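Local coordinates for hypothetical oxidoreductase (Sinorhizobium meliloti, PDB 3RH7), which binds flavin mononucleotide in a split barrel and probably acts as an NADPH-dependent flavin reductase, at residues F236-Y241 with A284-R289; G182-G187 with Q249-H254; T33-S38 with G80-N85; W127-M132 with V148-N153. All coordinates share one frame; numbering follows the deposited sequence.

Interaction 1. Residues F236-Y241 with A284-R289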
# COMPACT_ATOMS: atom_id res chain seq x y z
N PHE A 236 4.21 -7.13 6.44
CA PHE A 236 3.25 -7.78 5.57
C PHE A 236 3.63 -9.21 5.34
O PHE A 236 4.81 -9.55 5.38
CB PHE A 236 3.13 -7.04 4.22
CG PHE A 236 2.33 -5.76 4.23
CD1 PHE A 236 0.94 -5.80 4.20
CD2 PHE A 236 2.96 -4.53 4.25
CE1 PHE A 236 0.20 -4.61 4.21
CE2 PHE A 236 2.22 -3.35 4.28
CZ PHE A 236 0.84 -3.39 4.26
N LEU A 237 2.65 -10.05 5.05
CA LEU A 237 2.87 -11.45 4.72
C LEU A 237 3.73 -11.54 3.47
O LEU A 237 3.51 -10.81 2.49
CB LEU A 237 1.53 -12.17 4.52
CG LEU A 237 0.76 -12.48 5.78
CD1 LEU A 237 -0.62 -12.91 5.45
CD2 LEU A 237 1.43 -13.56 6.56
N TYR A 238 4.76 -12.38 3.53
CA TYR A 238 5.67 -12.56 2.41
C TYR A 238 5.21 -13.70 1.51
O TYR A 238 5.13 -13.54 0.29
CB TYR A 238 7.06 -12.83 2.96
CG TYR A 238 8.18 -12.64 1.97
CD1 TYR A 238 8.74 -11.39 1.76
CD2 TYR A 238 8.76 -13.73 1.34
CE1 TYR A 238 9.83 -11.22 0.92
CE2 TYR A 238 9.86 -13.58 0.50
CZ TYR A 238 10.39 -12.32 0.29
OH TYR A 238 11.46 -12.13 -0.55
N SER A 239 4.87 -14.84 2.12
CA SER A 239 4.48 -16.04 1.41
C SER A 239 3.66 -17.00 2.32
O SER A 239 3.95 -17.12 3.50
CB SER A 239 5.75 -16.73 0.92
OG SER A 239 5.50 -18.02 0.39
N VAL A 240 2.68 -17.67 1.75
CA VAL A 240 1.90 -18.69 2.47
C VAL A 240 1.89 -19.91 1.57
O VAL A 240 1.45 -19.80 0.42
CB VAL A 240 0.47 -18.27 2.88
CG1 VAL A 240 -0.24 -19.42 3.56
CG2 VAL A 240 0.50 -17.04 3.79
N TYR A 241 2.40 -21.05 2.06
CA TYR A 241 2.52 -22.26 1.27
C TYR A 241 2.52 -23.55 2.12
O TYR A 241 2.65 -23.48 3.33
CB TYR A 241 3.82 -22.18 0.44
CG TYR A 241 5.11 -22.24 1.25
CD1 TYR A 241 5.74 -23.45 1.50
CD2 TYR A 241 5.72 -21.08 1.70
CE1 TYR A 241 6.93 -23.51 2.22
CE2 TYR A 241 6.91 -21.12 2.43
CZ TYR A 241 7.52 -22.34 2.68
OH TYR A 241 8.70 -22.42 3.39
N ALA A 284 15.49 -21.82 0.05
CA ALA A 284 16.26 -21.33 -1.09
C ALA A 284 15.40 -20.48 -2.02
O ALA A 284 15.83 -19.40 -2.41
CB ALA A 284 16.86 -22.49 -1.84
N ASP A 285 14.16 -20.93 -2.30
CA ASP A 285 13.21 -20.18 -3.14
C ASP A 285 12.94 -18.80 -2.57
O ASP A 285 12.95 -17.83 -3.33
CB ASP A 285 11.89 -20.94 -3.29
CG ASP A 285 11.98 -22.14 -4.19
OD1 ASP A 285 12.46 -21.98 -5.33
OD2 ASP A 285 11.53 -23.24 -3.76
N ILE A 286 12.76 -18.71 -1.24
CA ILE A 286 12.49 -17.46 -0.53
C ILE A 286 13.70 -16.55 -0.61
O ILE A 286 13.55 -15.37 -0.89
CB ILE A 286 12.04 -17.75 0.92
CG1 ILE A 286 10.62 -18.35 0.95
CG2 ILE A 286 12.05 -16.49 1.74
CD1 ILE A 286 10.34 -19.30 2.09
N ILE A 287 14.91 -17.10 -0.37
CA ILE A 287 16.17 -16.33 -0.44
C ILE A 287 16.39 -15.82 -1.88
O ILE A 287 16.69 -14.63 -2.04
CB ILE A 287 17.37 -17.17 0.10
CG1 ILE A 287 17.22 -17.44 1.61
CG2 ILE A 287 18.70 -16.52 -0.21
CD1 ILE A 287 16.96 -16.19 2.58
N ASN A 288 16.15 -16.70 -2.91
CA ASN A 288 16.25 -16.33 -4.33
C ASN A 288 15.36 -15.10 -4.59
O ASN A 288 15.81 -14.12 -5.19
CB ASN A 288 15.83 -17.48 -5.23
CG ASN A 288 16.77 -18.66 -5.32
OD1 ASN A 288 18.01 -18.53 -5.23
ND2 ASN A 288 16.20 -19.84 -5.58
N ARG A 289 14.13 -15.14 -4.06
CA ARG A 289 13.15 -14.06 -4.16
C ARG A 289 13.67 -12.81 -3.45
O ARG A 289 13.56 -11.72 -4.00
CB ARG A 289 11.81 -14.52 -3.56
CG ARG A 289 10.64 -13.67 -3.95
CD ARG A 289 9.41 -14.00 -3.16
NE ARG A 289 8.69 -12.78 -2.82
CZ ARG A 289 7.50 -12.76 -2.22
NH1 ARG A 289 6.86 -13.88 -1.94
NH2 ARG A 289 6.94 -11.60 -1.89

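Interaction 2. Residues G182-G187 with Q249-H254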
# COMPACT_ATOMS: atom_id res chain seq x y z
N GLY A 182 -4.18 -26.85 10.62
CA GLY A 182 -3.36 -27.41 11.68
C GLY A 182 -2.24 -26.48 12.06
O GLY A 182 -2.35 -25.26 11.85
N GLU A 183 -1.16 -27.05 12.64
CA GLU A 183 0.02 -26.26 13.05
C GLU A 183 0.66 -25.58 11.84
O GLU A 183 0.60 -26.12 10.72
CB GLU A 183 1.06 -27.10 13.83
CG GLU A 183 1.74 -28.15 12.99
CD GLU A 183 2.81 -29.04 13.61
OE1 GLU A 183 2.97 -29.04 14.85
OE2 GLU A 183 3.45 -29.79 12.83
N ILE A 184 1.18 -24.37 12.05
CA ILE A 184 1.85 -23.61 11.01
C ILE A 184 3.30 -23.32 11.43
O ILE A 184 3.60 -23.06 12.61
CB ILE A 184 1.11 -22.28 10.66
CG1 ILE A 184 0.78 -21.48 11.94
CG2 ILE A 184 -0.09 -22.51 9.75
CD1 ILE A 184 -0.34 -20.42 11.95
N ARG A 185 4.21 -23.37 10.45
CA ARG A 185 5.57 -22.97 10.69
C ARG A 185 5.63 -21.48 10.38
O ARG A 185 5.38 -21.08 9.24
CB ARG A 185 6.56 -23.77 9.86
CG ARG A 185 7.93 -23.14 9.93
CD ARG A 185 8.92 -23.83 9.06
NE ARG A 185 9.48 -25.01 9.71
CZ ARG A 185 9.22 -26.24 9.30
NH1 ARG A 185 8.42 -26.45 8.25
NH2 ARG A 185 9.78 -27.28 9.92
N LEU A 186 5.91 -20.67 11.40
CA LEU A 186 6.00 -19.22 11.23
C LEU A 186 7.42 -18.85 10.91
O LEU A 186 8.29 -18.97 11.78
CB LEU A 186 5.53 -18.48 12.47
CG LEU A 186 4.14 -18.80 12.98
CD1 LEU A 186 3.84 -17.95 14.16
CD2 LEU A 186 3.10 -18.60 11.89
N GLY A 187 7.66 -18.44 9.68
CA GLY A 187 8.98 -18.01 9.24
C GLY A 187 9.05 -16.52 8.99
O GLY A 187 8.01 -15.86 8.91
N GLN A 249 2.16 -26.68 6.80
CA GLN A 249 1.69 -25.36 6.41
C GLN A 249 2.73 -24.33 6.86
O GLN A 249 3.25 -24.40 7.97
CB GLN A 249 0.32 -25.07 7.02
CG GLN A 249 -0.88 -25.71 6.32
CD GLN A 249 -1.01 -25.53 4.81
OE1 GLN A 249 -1.56 -26.39 4.12
NE2 GLN A 249 -0.55 -24.41 4.25
N ASN A 250 3.05 -23.39 5.98
CA ASN A 250 4.07 -22.38 6.24
C ASN A 250 3.53 -20.94 6.03
O ASN A 250 3.01 -20.64 4.95
CB ASN A 250 5.25 -22.66 5.31
CG ASN A 250 6.44 -23.26 5.98
OD1 ASN A 250 7.20 -22.56 6.66
ND2 ASN A 250 6.64 -24.56 5.76
N ILE A 251 3.64 -20.07 7.06
CA ILE A 251 3.27 -18.64 7.01
C ILE A 251 4.57 -17.85 7.19
O ILE A 251 5.17 -17.88 8.27
CB ILE A 251 2.15 -18.23 8.01
CG1 ILE A 251 0.80 -18.89 7.62
CG2 ILE A 251 2.00 -16.71 8.08
CD1 ILE A 251 -0.30 -18.76 8.62
N VAL A 252 5.04 -17.19 6.10
CA VAL A 252 6.28 -16.42 6.11
C VAL A 252 5.94 -14.94 6.04
O VAL A 252 5.18 -14.50 5.16
CB VAL A 252 7.26 -16.84 4.98
CG1 VAL A 252 8.59 -16.10 5.09
CG2 VAL A 252 7.48 -18.35 5.00
N TYR A 253 6.48 -14.17 7.00
CA TYR A 253 6.27 -12.73 7.11
C TYR A 253 7.49 -11.99 6.70
O TYR A 253 8.61 -12.52 6.76
CB TYR A 253 5.96 -12.35 8.56
CG TYR A 253 4.50 -12.32 8.93
CD1 TYR A 253 3.72 -11.20 8.67
CD2 TYR A 253 3.92 -13.36 9.64
CE1 TYR A 253 2.40 -11.11 9.11
CE2 TYR A 253 2.59 -13.30 10.06
CZ TYR A 253 1.84 -12.16 9.81
OH TYR A 253 0.54 -12.05 10.25
N HIS A 254 7.30 -10.74 6.28
CA HIS A 254 8.42 -9.88 6.00
C HIS A 254 8.67 -9.17 7.32
O HIS A 254 7.69 -8.85 7.98
CB HIS A 254 8.16 -8.96 4.79
CG HIS A 254 9.38 -8.22 4.31
ND1 HIS A 254 10.67 -8.46 4.84
CD2 HIS A 254 9.49 -7.25 3.37
CE1 HIS A 254 11.49 -7.63 4.22
NE2 HIS A 254 10.84 -6.88 3.34

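Interaction 3. Residues T33-S38 with G80-N85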
# COMPACT_ATOMS: atom_id res chain seq x y z
N THR A 33 2.92 0.02 -10.73
CA THR A 33 2.51 0.31 -12.10
C THR A 33 3.61 -0.11 -13.07
O THR A 33 4.74 -0.36 -12.64
CB THR A 33 2.17 1.81 -12.38
OG1 THR A 33 3.35 2.54 -12.68
CG2 THR A 33 1.31 2.48 -11.30
N VAL A 34 3.26 -0.19 -14.37
CA VAL A 34 4.17 -0.39 -15.48
C VAL A 34 3.79 0.69 -16.50
O VAL A 34 2.68 0.69 -17.07
CB VAL A 34 4.27 -1.81 -16.10
CG1 VAL A 34 5.21 -1.80 -17.29
CG2 VAL A 34 4.74 -2.83 -15.08
N VAL A 35 4.69 1.68 -16.63
CA VAL A 35 4.57 2.79 -17.57
C VAL A 35 4.95 2.25 -18.94
O VAL A 35 6.01 1.65 -19.12
CB VAL A 35 5.43 4.00 -17.18
CG1 VAL A 35 4.95 5.26 -17.89
CG2 VAL A 35 5.45 4.19 -15.68
N THR A 36 4.06 2.43 -19.90
CA THR A 36 4.30 1.96 -21.25
C THR A 36 4.12 3.09 -22.28
O THR A 36 3.42 4.06 -22.03
CB THR A 36 3.37 0.80 -21.58
OG1 THR A 36 2.02 1.26 -21.53
CG2 THR A 36 3.57 -0.40 -20.67
N ALA A 37 4.77 2.92 -23.44
CA ALA A 37 4.74 3.81 -24.60
C ALA A 37 5.36 3.11 -25.81
O ALA A 37 5.78 1.95 -25.70
CB ALA A 37 5.48 5.11 -24.29
N SER A 38 5.38 3.79 -26.97
CA SER A 38 5.99 3.28 -28.20
C SER A 38 7.12 4.24 -28.62
O SER A 38 6.89 5.45 -28.65
CB SER A 38 4.94 3.14 -29.30
OG SER A 38 4.00 2.11 -29.02
N GLY A 80 4.97 11.20 -26.95
CA GLY A 80 3.93 12.18 -26.69
C GLY A 80 2.81 11.64 -25.83
O GLY A 80 2.19 12.38 -25.07
N ARG A 81 2.57 10.34 -25.98
CA ARG A 81 1.53 9.61 -25.28
C ARG A 81 2.14 8.46 -24.51
O ARG A 81 3.13 7.86 -24.96
CB ARG A 81 0.47 9.10 -26.28
CG ARG A 81 -0.28 10.25 -26.94
CD ARG A 81 -1.34 9.79 -27.92
NE ARG A 81 -2.26 10.88 -28.25
CZ ARG A 81 -3.33 11.21 -27.53
NH1 ARG A 81 -3.63 10.54 -26.42
NH2 ARG A 81 -4.11 12.22 -27.91
N PHE A 82 1.58 8.16 -23.35
CA PHE A 82 2.01 7.03 -22.53
C PHE A 82 0.81 6.40 -21.80
O PHE A 82 -0.28 6.96 -21.83
CB PHE A 82 3.12 7.44 -21.57
CG PHE A 82 2.71 8.36 -20.45
CD1 PHE A 82 2.66 9.73 -20.64
CD2 PHE A 82 2.41 7.85 -19.19
CE1 PHE A 82 2.29 10.58 -19.60
CE2 PHE A 82 2.03 8.70 -18.16
CZ PHE A 82 1.98 10.06 -18.36
N ALA A 83 1.00 5.23 -21.19
CA ALA A 83 -0.06 4.57 -20.44
C ALA A 83 0.44 4.07 -19.10
O ALA A 83 1.59 3.65 -18.99
CB ALA A 83 -0.65 3.42 -21.24
N ILE A 84 -0.42 4.12 -18.10
CA ILE A 84 -0.07 3.63 -16.77
C ILE A 84 -0.84 2.34 -16.49
O ILE A 84 -2.07 2.37 -16.43
CB ILE A 84 -0.33 4.73 -15.71
CG1 ILE A 84 0.70 5.87 -15.82
CG2 ILE A 84 -0.42 4.16 -14.30
CD1 ILE A 84 2.08 5.62 -15.32
N ASN A 85 -0.13 1.20 -16.34
CA ASN A 85 -0.81 -0.07 -16.03
C ASN A 85 -0.64 -0.41 -14.53
O ASN A 85 0.48 -0.78 -14.12
CB ASN A 85 -0.28 -1.22 -16.90
CG ASN A 85 -0.69 -1.15 -18.34
OD1 ASN A 85 -1.75 -1.62 -18.72
ND2 ASN A 85 0.19 -0.65 -19.19

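Interaction 4. Residues W127-M132 with V148-N153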
# COMPACT_ATOMS: atom_id res chain seq x y z
N TRP A 127 -5.97 0.78 -15.70
CA TRP A 127 -5.06 1.35 -16.69
C TRP A 127 -5.53 2.75 -17.11
O TRP A 127 -6.74 3.04 -17.07
CB TRP A 127 -4.84 0.45 -17.92
CG TRP A 127 -6.06 0.14 -18.73
CD1 TRP A 127 -6.77 -1.03 -18.73
CD2 TRP A 127 -6.66 0.96 -19.75
NE1 TRP A 127 -7.77 -0.98 -19.68
CE2 TRP A 127 -7.73 0.23 -20.31
CE3 TRP A 127 -6.40 2.26 -20.23
CZ2 TRP A 127 -8.54 0.75 -21.33
CZ3 TRP A 127 -7.23 2.78 -21.22
CH2 TRP A 127 -8.28 2.02 -21.77
N PHE A 128 -4.57 3.60 -17.51
CA PHE A 128 -4.81 4.98 -17.91
C PHE A 128 -4.02 5.36 -19.16
O PHE A 128 -2.79 5.35 -19.13
CB PHE A 128 -4.41 5.94 -16.76
CG PHE A 128 -5.10 5.70 -15.44
CD1 PHE A 128 -4.55 4.82 -14.49
CD2 PHE A 128 -6.26 6.36 -15.12
CE1 PHE A 128 -5.20 4.58 -13.28
CE2 PHE A 128 -6.92 6.11 -13.92
CZ PHE A 128 -6.39 5.22 -13.00
N GLU A 129 -4.71 5.73 -20.24
CA GLU A 129 -4.09 6.23 -21.47
C GLU A 129 -3.88 7.72 -21.29
O GLU A 129 -4.82 8.46 -20.97
CB GLU A 129 -4.96 5.94 -22.70
CG GLU A 129 -4.75 4.56 -23.26
CD GLU A 129 -5.08 4.46 -24.73
OE1 GLU A 129 -6.27 4.24 -25.06
OE2 GLU A 129 -4.14 4.62 -25.55
N CYS A 130 -2.64 8.17 -21.45
CA CYS A 130 -2.27 9.55 -21.21
C CYS A 130 -1.67 10.23 -22.44
O CYS A 130 -1.40 9.61 -23.47
CB CYS A 130 -1.31 9.65 -20.02
SG CYS A 130 -2.07 9.25 -18.42
N SER A 131 -1.57 11.54 -22.31
CA SER A 131 -0.96 12.47 -23.21
C SER A 131 -0.07 13.30 -22.33
O SER A 131 -0.54 13.76 -21.28
CB SER A 131 -2.01 13.30 -23.94
OG SER A 131 -2.58 14.28 -23.09
N MSE A 132 1.22 13.43 -22.67
CA MSE A 132 2.15 14.18 -21.87
C MSE A 132 1.85 15.66 -21.87
O MSE A 132 1.68 16.26 -22.94
CB MSE A 132 3.56 13.97 -22.34
CG MSE A 132 4.33 13.11 -21.38
SE MSE A 132 5.98 12.50 -22.16
CE MSE A 132 5.85 10.63 -21.89
N VAL A 148 -5.21 12.20 -18.54
CA VAL A 148 -5.93 10.96 -18.83
C VAL A 148 -6.89 11.18 -20.01
O VAL A 148 -7.78 12.05 -19.95
CB VAL A 148 -6.68 10.38 -17.60
CG1 VAL A 148 -7.33 9.05 -17.93
CG2 VAL A 148 -5.75 10.21 -16.42
N THR A 149 -6.64 10.43 -21.09
CA THR A 149 -7.42 10.47 -22.31
C THR A 149 -8.47 9.34 -22.25
O THR A 149 -9.59 9.52 -22.74
CB THR A 149 -6.50 10.38 -23.56
OG1 THR A 149 -6.06 9.04 -23.81
CG2 THR A 149 -5.32 11.34 -23.50
N ALA A 150 -8.10 8.20 -21.64
CA ALA A 150 -8.95 7.01 -21.49
C ALA A 150 -8.50 6.21 -20.25
O ALA A 150 -7.34 6.32 -19.84
CB ALA A 150 -8.86 6.14 -22.73
N PHE A 151 -9.42 5.43 -19.65
CA PHE A 151 -9.09 4.62 -18.48
C PHE A 151 -10.09 3.46 -18.29
O PHE A 151 -11.16 3.43 -18.91
CB PHE A 151 -9.01 5.47 -17.19
CG PHE A 151 -10.32 6.04 -16.70
CD1 PHE A 151 -10.79 7.26 -17.18
CD2 PHE A 151 -11.08 5.36 -15.76
CE1 PHE A 151 -12.01 7.78 -16.74
CE2 PHE A 151 -12.28 5.89 -15.30
CZ PHE A 151 -12.75 7.08 -15.81
N GLU A 152 -9.72 2.52 -17.41
CA GLU A 152 -10.56 1.38 -17.07
C GLU A 152 -10.19 0.93 -15.69
O GLU A 152 -9.02 0.97 -15.33
CB GLU A 152 -10.39 0.25 -18.08
CG GLU A 152 -11.63 -0.56 -18.32
CD GLU A 152 -11.60 -1.22 -19.69
OE1 GLU A 152 -10.80 -2.17 -19.87
OE2 GLU A 152 -12.34 -0.75 -20.59
N ASN A 153 -11.19 0.51 -14.91
CA ASN A 153 -11.00 0.04 -13.54
C ASN A 153 -11.80 -1.26 -13.32
O ASN A 153 -13.05 -1.25 -13.24
CB ASN A 153 -11.39 1.15 -12.55
CG ASN A 153 -11.85 0.75 -11.15
OD1 ASN A 153 -11.26 -0.10 -10.50
ND2 ASN A 153 -12.88 1.43 -10.62

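Interaction 1. Residues F236-Y241 with A284-R289
One arginine grips the same tyrosine twice: the guanidinium of Arg-289 lies flat on the ring of Tyr-238 and also bonds to that residue's carbonyl. The two planes are 13° apart, and CZ of Arg-289 stands 3.8 Å from the centroid of the Tyr-238 ring, over one face and shifted toward the CE2 side, a stacked cation-pi pair. Both side chains leave the backbone with CG anti to N and meet tip to tip; a bend at chi3 (141°) of Arg-289 lays the group along the ring. NH1 of Arg-289 donates to O of Tyr-238 at 2.8 Å, bent at 141° and reaching the oxygen from above the carbonyl plane. NE of Arg-289 forms a salt bridge with Glu-293, a second partner for the charge that probably helps fix the rotation of the guanidinium. One turn earlier on the helix, CG2 of Ile-286 touches CE2 of Tyr-238 at 3.8 Å, while CD1 of the same Ile-286 lies obliquely 3.9 Å from CE2 of Tyr-241. A leucine in place of Arg-289 would have no guanidinium to stack or bond, and would probably leave Tyr-238 less firmly held against the helix. Tyr-238 and Ser-239 both face Val-252, a classic beta bulge in strand 232-242. Helix 281-292 packs on one face of the mixed four-stranded sheet and helix 169-181 on the other, consistent with a Nudix-like domain.

Interaction 2. Residues G182-G187 with Q249-H254
With CG anti to its backbone N (chi1 169°) and a bend at chi3, Arg-185 runs alongside Asn-250, both pointing the same way, while Ile-184 holds CG1 between N and the carbonyl carbon (chi1 49°) and so sends CD1 toward Ile-251. The two strands are the parallel central pair of a mixed four-stranded sheet, in the order 208-211, 184-191, 249-257, 232-242. Four backbone bonds join them in parallel fashion: Arg-185 N gives to Gln-249 O, nearly straight at 171°, Ile-251 N to Arg-185 O, Gly-187 N to Ile-251 O and Tyr-253 N to Gly-187 O. On one face CD1 of Ile-184 meets CD1 of Ile-251 at 3.7 Å, and CD2 of Leu-186 lies 4.0 Å from CB of Ile-251; helix 169-181 packs on Ile-251 and helix 216-228 on Leu-186. The other face carries the polar pair. Here the charge of Arg-185 is taken by a salt bridge from NH1 to Asp-246, and its NE bonds to Asn-208, which together probably fix the guanidinium's rotation. The amide plane of Asn-250 is at a small angle to that of the guanidinium, with ND2 at the guanidinium edge. Farther along this face, CG1 of Val-252 lies 3.9 Å from O of Gly-187. OD1 of Asn-250 lies beside the aliphatic part of Arg-185, 3.2 Å from its CD.

Interaction 3. Residues T33-S38 with G80-N85
Strands 30-38 and 81-86 are antiparallel neighbours in the FMN-binding split barrel, and Val-34 packs against Thr-48 and Phe-98, both FMN-binding residues. Val-34 and Asn-85 form a hydrogen-bonded pair, with Val-34 N to Asn-85 O at 2.9 Å on a lone pair; Thr-36 and Ala-83 form the next, Ala-83 N to Thr-36 O at 2.8 Å. Between them Val-35 and Ile-84 make a non-hydrogen-bonded pair whose side chains run alongside one another. CD1 of Ile-84, turned back by chi2 (-75°), reaches CG2 of Val-35 at 3.7 Å, and CG2 of Ile-84 crosses obliquely to CG2 of Thr-33 at 3.8 Å. CG1 of Val-35 also meets CD2 of Phe-82 at 3.9 Å. An alanine here, in place of Ile-84, would probably leave Val-35 and Thr-33 less well packed, along with Leu-62 and Val-64 on strand 61-67. The opposite face, with Val-34 and Ala-83, also carries two polar side chains: OG1 of Thr-36 and ND2 of Asn-85 both bond to O of Pro-119, and OD1 of Asn-85 bonds to N of Phe-121. The polar ends of Thr-36 and Asn-85 are thus satisfied by backbone atoms of Pro-119 and Phe-121, whereas the Ile-84 face is held by apolar contact.

Interaction 4. Residues W127-M132 with V148-N153
One face of the Trp-127 indole is overlaid by the backbone of Phe-151 and by CB of Glu-152, while N of Glu-129 lies at its edge. CB of Glu-152 makes a CH-pi contact 3.7 Å from the centroid of the five-membered ring of Trp-127. With CG between the backbone N and the carbonyl carbon (chi1 61°), the indole leans across the neighbouring strand, its CZ3 reaching CB of Ala-150 at 4.0 Å. NE1 of Trp-127 donates to OE1 of Glu-152 at 3.3 Å, a long bond that meets the oxygen from above the carboxylate plane, the indole and carboxylate planes being 67° apart. On the other face of the sheet the Phe-128 ring has CG1 of Val-148 at its edge, and its CD2 touches CB of Phe-151 at 3.6 Å. Phe-25 of the second subunit meets the Phe-128 ring, and Phe-16 of that subunit packs edge-to-face with Phe-151, so this side of the pair forms part of the dimer interface. Strands 126-138 and 141-153 form a beta hairpin of the split barrel. Trp-127 and Glu-152 are a hydrogen-bonded pair, followed by the non-hydrogen-bonded pair Phe-128 and Phe-151. At Thr-149 and Ala-150, both facing Glu-129, the second strand has a classic beta bulge. O of Glu-129 accepts Thr-149 N at 2.7 Å, nearly along the C=O axis, and Ala-150 N only weakly, while N of Glu-129 donates to Ala-150 O at 2.7 Å. The carboxylate of Glu-129 has its polar partner outside the hairpin: OE2 accepts the backbone N of Asp-116.

Overall arrangement
From the N terminus, interaction 3 closes first, bringing 80-85 beside 33-38 across 41 intervening residues. Interaction 4 follows in series, a short hairpin closure whose strand 126-138 pairs with strand 81-86, so the two join into one sheet of the split barrel; the centres of interactions 3 and 4 lie about 9 Å apart. Helix 169-181 then leads into the second half of the chain. There interactions 1 and 2 cross: strand 184-191 pairs with 249-257, whereas strand 232-242, which precedes 249-257 and borders it, meets the later helix 281-292. These two touch through the shared sheet; their centres lie 30 to 40 Å from those in the barrel.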